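Local coordinates for protein ureidoglycolate hydrolase (Arabidopsis thaliana, PDB 4PXE) that hydrolyses (S)-ureidoglycolate to glyoxylate, ammonium and carbon dioxide as a homodimeric, manganese-dependent M20-family amidohydrolase, in the last step of ureide breakdown in plants, at residues N415-K418 / V419-T423; L272-S276 / I277-G281. All coordinates share one frame; numbering follows the deposited sequence.

Contact 1 (N415-K418 / V419-T423); sequences NGVK and VLSLT
Residues Asn-415 to Thr-423 form one unbroken run of alpha-helix, in which the amides of Val-419, Leu-420, Ser-421 and Leu-422 bond to the carbonyls of Asn-415, Gly-416, Val-417 and Lys-418. These turns belong to helix 410-429, the C-terminal helix of the catalytic, metal-binding part of this M20-family enzyme. The carbonyl of Val-417 takes two bonds from one residue. Ser-421 N reaches Val-417 O at 2.8 Å, and its N-H points almost straight at the oxygen (166°). Ser-421 OG donates to the same Val-417 O at 3.0 Å. The two donors come from opposite faces of the carbonyl plane, and the hydroxyl sits well above it, 40° out. The torsion of Ser-421 sets this up: OG lies beside its own backbone N (chi1 -66°), facing back down the helix. The hydroxyl also has a weak hydrogen bond to Ala-114 O of helix 105-120. Replacing Ser-421 by alanine would probably leave the Val-417 carbonyl with the backbone amide alone of the two donors, and Ala-114 O without this weak bond. Val-417 CG1 passes the serine hydroxyl, with CG1 to Ser-421 OG at 4.1 Å. Val-419 turns CG2 back over the previous turn, where CG2 lies 3.4 Å from Asn-415 O. Leu-420 and Val-419 both pack on Ile-392 of strand 389-394, while Leu-422 and Thr-423 touch helix 352-364, both on Ala-361. One turn beyond Val-419 the serine pattern recurs with a threonine. Thr-423 OG1 donates to Val-419 O at 2.7 Å, from above that carbonyl plane and from the face opposite Thr-423 N.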
loop_
_atom_site.group_PDB
_atom_site.type_symbol
_atom_site.label_atom_id
_atom_site.label_comp_id
_atom_site.label_asym_id
_atom_site.label_seq_id
_atom_site.Cartn_x
_atom_site.Cartn_y
_atom_site.Cartn_z
ATOM N N ASN A 415 28.294 23.010 17.941
ATOM C CA ASN A 415 29.686 22.558 17.796
ATOM C C ASN A 415 30.005 22.160 16.354
ATOM O O ASN A 415 31.075 22.494 15.822
ATOM C CB ASN A 415 29.991 21.391 18.737
ATOM C CG ASN A 415 30.105 21.830 20.169
ATOM O OD1 ASN A 415 30.310 23.006 20.448
ATOM N ND2 ASN A 415 29.982 20.883 21.091
ATOM N N GLY A 416 29.077 21.453 15.717
ATOM C CA GLY A 416 29.208 21.123 14.309
ATOM C C GLY A 416 29.298 22.366 13.444
ATOM O O GLY A 416 30.111 22.435 12.523
ATOM N N VAL A 417 28.458 23.358 13.734
ATOM C CA VAL A 417 28.485 24.625 13.009
ATOM C C VAL A 417 29.827 25.339 13.183
ATOM O O VAL A 417 30.374 25.886 12.218
ATOM C CB VAL A 417 27.310 25.546 13.429
ATOM C CG1 VAL A 417 27.500 26.964 12.884
ATOM C CG2 VAL A 417 25.974 24.962 12.950
ATOM N N LYS A 418 30.379 25.317 14.391
ATOM C CA LYS A 418 31.675 25.951 14.613
ATOM C C LYS A 418 32.775 25.265 13.822
ATOM O O LYS A 418 33.612 25.945 13.220
ATOM C CB LYS A 418 32.031 25.962 16.098
ATOM C CG LYS A 418 31.189 26.908 16.933
ATOM C CD LYS A 418 31.542 26.754 18.400
ATOM C CE LYS A 418 30.698 27.657 19.265
ATOM N NZ LYS A 418 30.854 27.319 20.705
ATOM N N VAL A 419 32.791 23.936 13.822
ATOM C CA VAL A 419 33.782 23.209 13.033
ATOM C C VAL A 419 33.605 23.502 11.544
ATOM O O VAL A 419 34.581 23.716 10.823
ATOM C CB VAL A 419 33.723 21.697 13.305
ATOM C CG1 VAL A 419 34.647 20.932 12.341
ATOM C CG2 VAL A 419 34.086 21.408 14.754
ATOM N N LEU A 420 32.359 23.549 11.089
ATOM C CA LEU A 420 32.087 23.896 9.698
ATOM C C LEU A 420 32.583 25.300 9.347
ATOM O O LEU A 420 33.254 25.484 8.328
ATOM C CB LEU A 420 30.599 23.766 9.398
ATOM C CG LEU A 420 30.200 24.091 7.959
ATOM C CD1 LEU A 420 30.914 23.178 6.967
ATOM C CD2 LEU A 420 28.682 23.976 7.793
ATOM N N SER A 421 32.266 26.278 10.195
ATOM C CA SER A 421 32.717 27.653 9.994
ATOM C C SER A 421 34.232 27.738 9.874
ATOM O O SER A 421 34.775 28.381 8.964
ATOM C CB SER A 421 32.274 28.526 11.165
ATOM O OG SER A 421 30.863 28.647 11.230
ATOM N N LEU A 422 34.920 27.101 10.812
ATOM C CA LEU A 422 36.370 27.220 10.882
ATOM C C LEU A 422 37.033 26.451 9.745
ATOM O O LEU A 422 38.040 26.897 9.195
ATOM C CB LEU A 422 36.865 26.736 12.251
ATOM C CG LEU A 422 38.339 26.974 12.578
ATOM C CD1 LEU A 422 38.751 28.435 12.323
ATOM C CD2 LEU A 422 38.584 26.586 14.019
ATOM N N THR A 423 36.471 25.307 9.373
ATOM C CA THR A 423 37.008 24.544 8.248
ATOM C C THR A 423 36.798 25.290 6.925
ATOM O O THR A 423 37.708 25.344 6.091
ATOM C CB THR A 423 36.381 23.125 8.163
ATOM O OG1 THR A 423 36.554 22.443 9.414
ATOM C CG2 THR A 423 37.060 22.311 7.071
#

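Contact 2 (L272-S276 / I277-G281)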
loop_
_atom_site.group_PDB
_atom_site.type_symbol
_atom_site.label_atom_id
_atom_site.label_comp_id
_atom_site.label_asym_id
_atom_site.label_seq_id
_atom_site.Cartn_x
_atom_site.Cartn_y
_atom_site.Cartn_z
ATOM N N LEU A 272 23.178 -11.819 6.104
ATOM C CA LEU A 272 23.806 -12.527 7.219
ATOM C C LEU A 272 24.910 -13.479 6.750
ATOM O O LEU A 272 25.864 -13.737 7.486
ATOM C CB LEU A 272 22.751 -13.258 8.059
ATOM C CG LEU A 272 21.705 -12.363 8.737
ATOM C CD1 LEU A 272 20.713 -13.191 9.527
ATOM C CD2 LEU A 272 22.372 -11.331 9.633
ATOM N N GLU A 273 24.790 -13.993 5.527
ATOM C CA GLU A 273 25.811 -14.878 4.957
ATOM C C GLU A 273 27.149 -14.184 4.696
ATOM O O GLU A 273 28.162 -14.857 4.474
ATOM C CB GLU A 273 25.318 -15.518 3.651
ATOM C CG GLU A 273 24.302 -16.631 3.845
ATOM C CD GLU A 273 23.607 -17.035 2.548
ATOM O OE1 GLU A 273 23.809 -16.367 1.509
ATOM O OE2 GLU A 273 22.848 -18.029 2.576
ATOM N N SER A 274 27.170 -12.852 4.704
ATOM C CA SER A 274 28.412 -12.133 4.409
ATOM C C SER A 274 29.425 -12.320 5.536
ATOM O O SER A 274 30.630 -12.153 5.327
ATOM C CB SER A 274 28.156 -10.637 4.231
ATOM O OG SER A 274 28.170 -10.000 5.500
ATOM N N GLU A 275 28.915 -12.642 6.722
ATOM C CA GLU A 275 29.720 -12.801 7.936
ATOM C C GLU A 275 30.390 -11.504 8.398
ATOM O O GLU A 275 31.286 -11.532 9.243
ATOM C CB GLU A 275 30.751 -13.926 7.783
ATOM C CG GLU A 275 30.129 -15.305 7.593
ATOM C CD GLU A 275 31.150 -16.355 7.202
ATOM O OE1 GLU A 275 32.347 -16.012 7.084
ATOM O OE2 GLU A 275 30.753 -17.524 7.008
ATOM N N SER A 276 29.952 -10.375 7.845
ATOM C CA SER A 276 30.415 -9.068 8.300
ATOM C C SER A 276 29.267 -8.259 8.883
ATOM O O SER A 276 28.208 -8.145 8.271
ATOM C CB SER A 276 31.030 -8.271 7.158
ATOM O OG SER A 276 31.353 -6.958 7.595
ATOM N N ILE A 277 29.498 -7.671 10.050
ATOM C CA ILE A 277 28.504 -6.818 10.689
ATOM C C ILE A 277 28.266 -5.525 9.893
ATOM O O ILE A 277 27.294 -4.811 10.142
ATOM C CB ILE A 277 28.928 -6.462 12.134
ATOM C CG1 ILE A 277 27.700 -6.191 13.007
ATOM C CG2 ILE A 277 29.943 -5.309 12.146
ATOM C CD1 ILE A 277 27.323 -7.374 13.840
ATOM N N ASP A 278 29.148 -5.209 8.950
ATOM C CA ASP A 278 29.001 -3.988 8.166
ATOM C C ASP A 278 28.014 -4.117 7.006
ATOM O O ASP A 278 27.701 -3.130 6.339
ATOM C CB ASP A 278 30.359 -3.511 7.649
ATOM C CG ASP A 278 31.269 -3.068 8.765
ATOM O OD1 ASP A 278 30.793 -2.329 9.655
ATOM O OD2 ASP A 278 32.447 -3.478 8.767
ATOM N N THR A 279 27.535 -5.327 6.755
ATOM C CA THR A 279 26.599 -5.548 5.653
ATOM C C THR A 279 25.166 -5.346 6.131
ATOM O O THR A 279 24.791 -5.847 7.188
ATOM C CB THR A 279 26.730 -6.980 5.097
ATOM O OG1 THR A 279 28.115 -7.355 5.052
ATOM C CG2 THR A 279 26.130 -7.083 3.687
ATOM N N VAL A 280 24.387 -4.586 5.370
ATOM C CA VAL A 280 22.967 -4.425 5.689
ATOM C C VAL A 280 22.087 -4.653 4.462
ATOM O O VAL A 280 22.517 -4.450 3.323
ATOM C CB VAL A 280 22.652 -3.023 6.292
ATOM C CG1 VAL A 280 23.330 -2.850 7.652
ATOM C CG2 VAL A 280 23.067 -1.923 5.347
ATOM N N GLY A 281 20.848 -5.071 4.702
ATOM C CA GLY A 281 19.876 -5.177 3.630
ATOM C C GLY A 281 18.485 -5.113 4.219
ATOM O O GLY A 281 18.257 -5.585 5.325
#
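Ser-274 and Thr-279 meet through their hydroxyls, with Ser-274 OG 2.7 Å from Thr-279 OG1. Thr-279 OG1 is also hydrogen-bonded to Asp-308 OD2, at the end of strand 295-308. The methyl of Thr-279 flanks this meeting point, its CG2 4.1 Å from Ser-274 CB. Ser-276 makes the next contact. Its OG accepts the amide of Asp-278, at 3.1 Å from Asp-278 N to Ser-276 OG. That oxygen lies anti to its own backbone N (chi1 174°), which swings it forward along the chain to the Asp-278 amide. Ser-276 O in turn takes the amide of Thr-279, at 3.3 Å from Thr-279 N. The bond closes a type I beta turn from Ser-276 to Thr-279. An ST turn at Ser-274 ends on the residue that opens this turn: Ser-274 OG accepts from Ser-276 N at 3.0 Å. With a type I turn from Leu-272 to Glu-275 before them, they carry the chain from the end of helix 256-272 into strand 280-289, within the region involved in dimerization. Glu-275, inside the ST turn, has positive phi and is the first residue after the helix to leave helical backbone angles. Farther out, Arg-313 of helix 311-332 packs on Ser-274, Ser-276 and Thr-279. The carboxylate of Asp-278 turns to a salt bridge with Arg-375. Leu-272 packs on Met-250 and Ile-277 on Pro-251, both of the second subunit.

In the fold
From the N terminus, contact 2 comes first. It closes the short loop between helix 256-272 and strand 280-289, in the dimerization region. The chain then runs through strand 295-308, helix 311-332 and strand 335-344 before it returns to the metal-binding part. Contact 1 follows near the C terminus, inside helix 410-429, where it closes helical turns rather than a loop. The two are in series; they neither nest nor cross. The centres of contact 1 and contact 2 lie about 34 Å apart, and the nearest atoms of contact 1 and contact 2 are about 24 Å apart. Contact 2 joins a helix to a strand beside the second subunit, whereas contact 1 lies in the last helix of the metal-binding part.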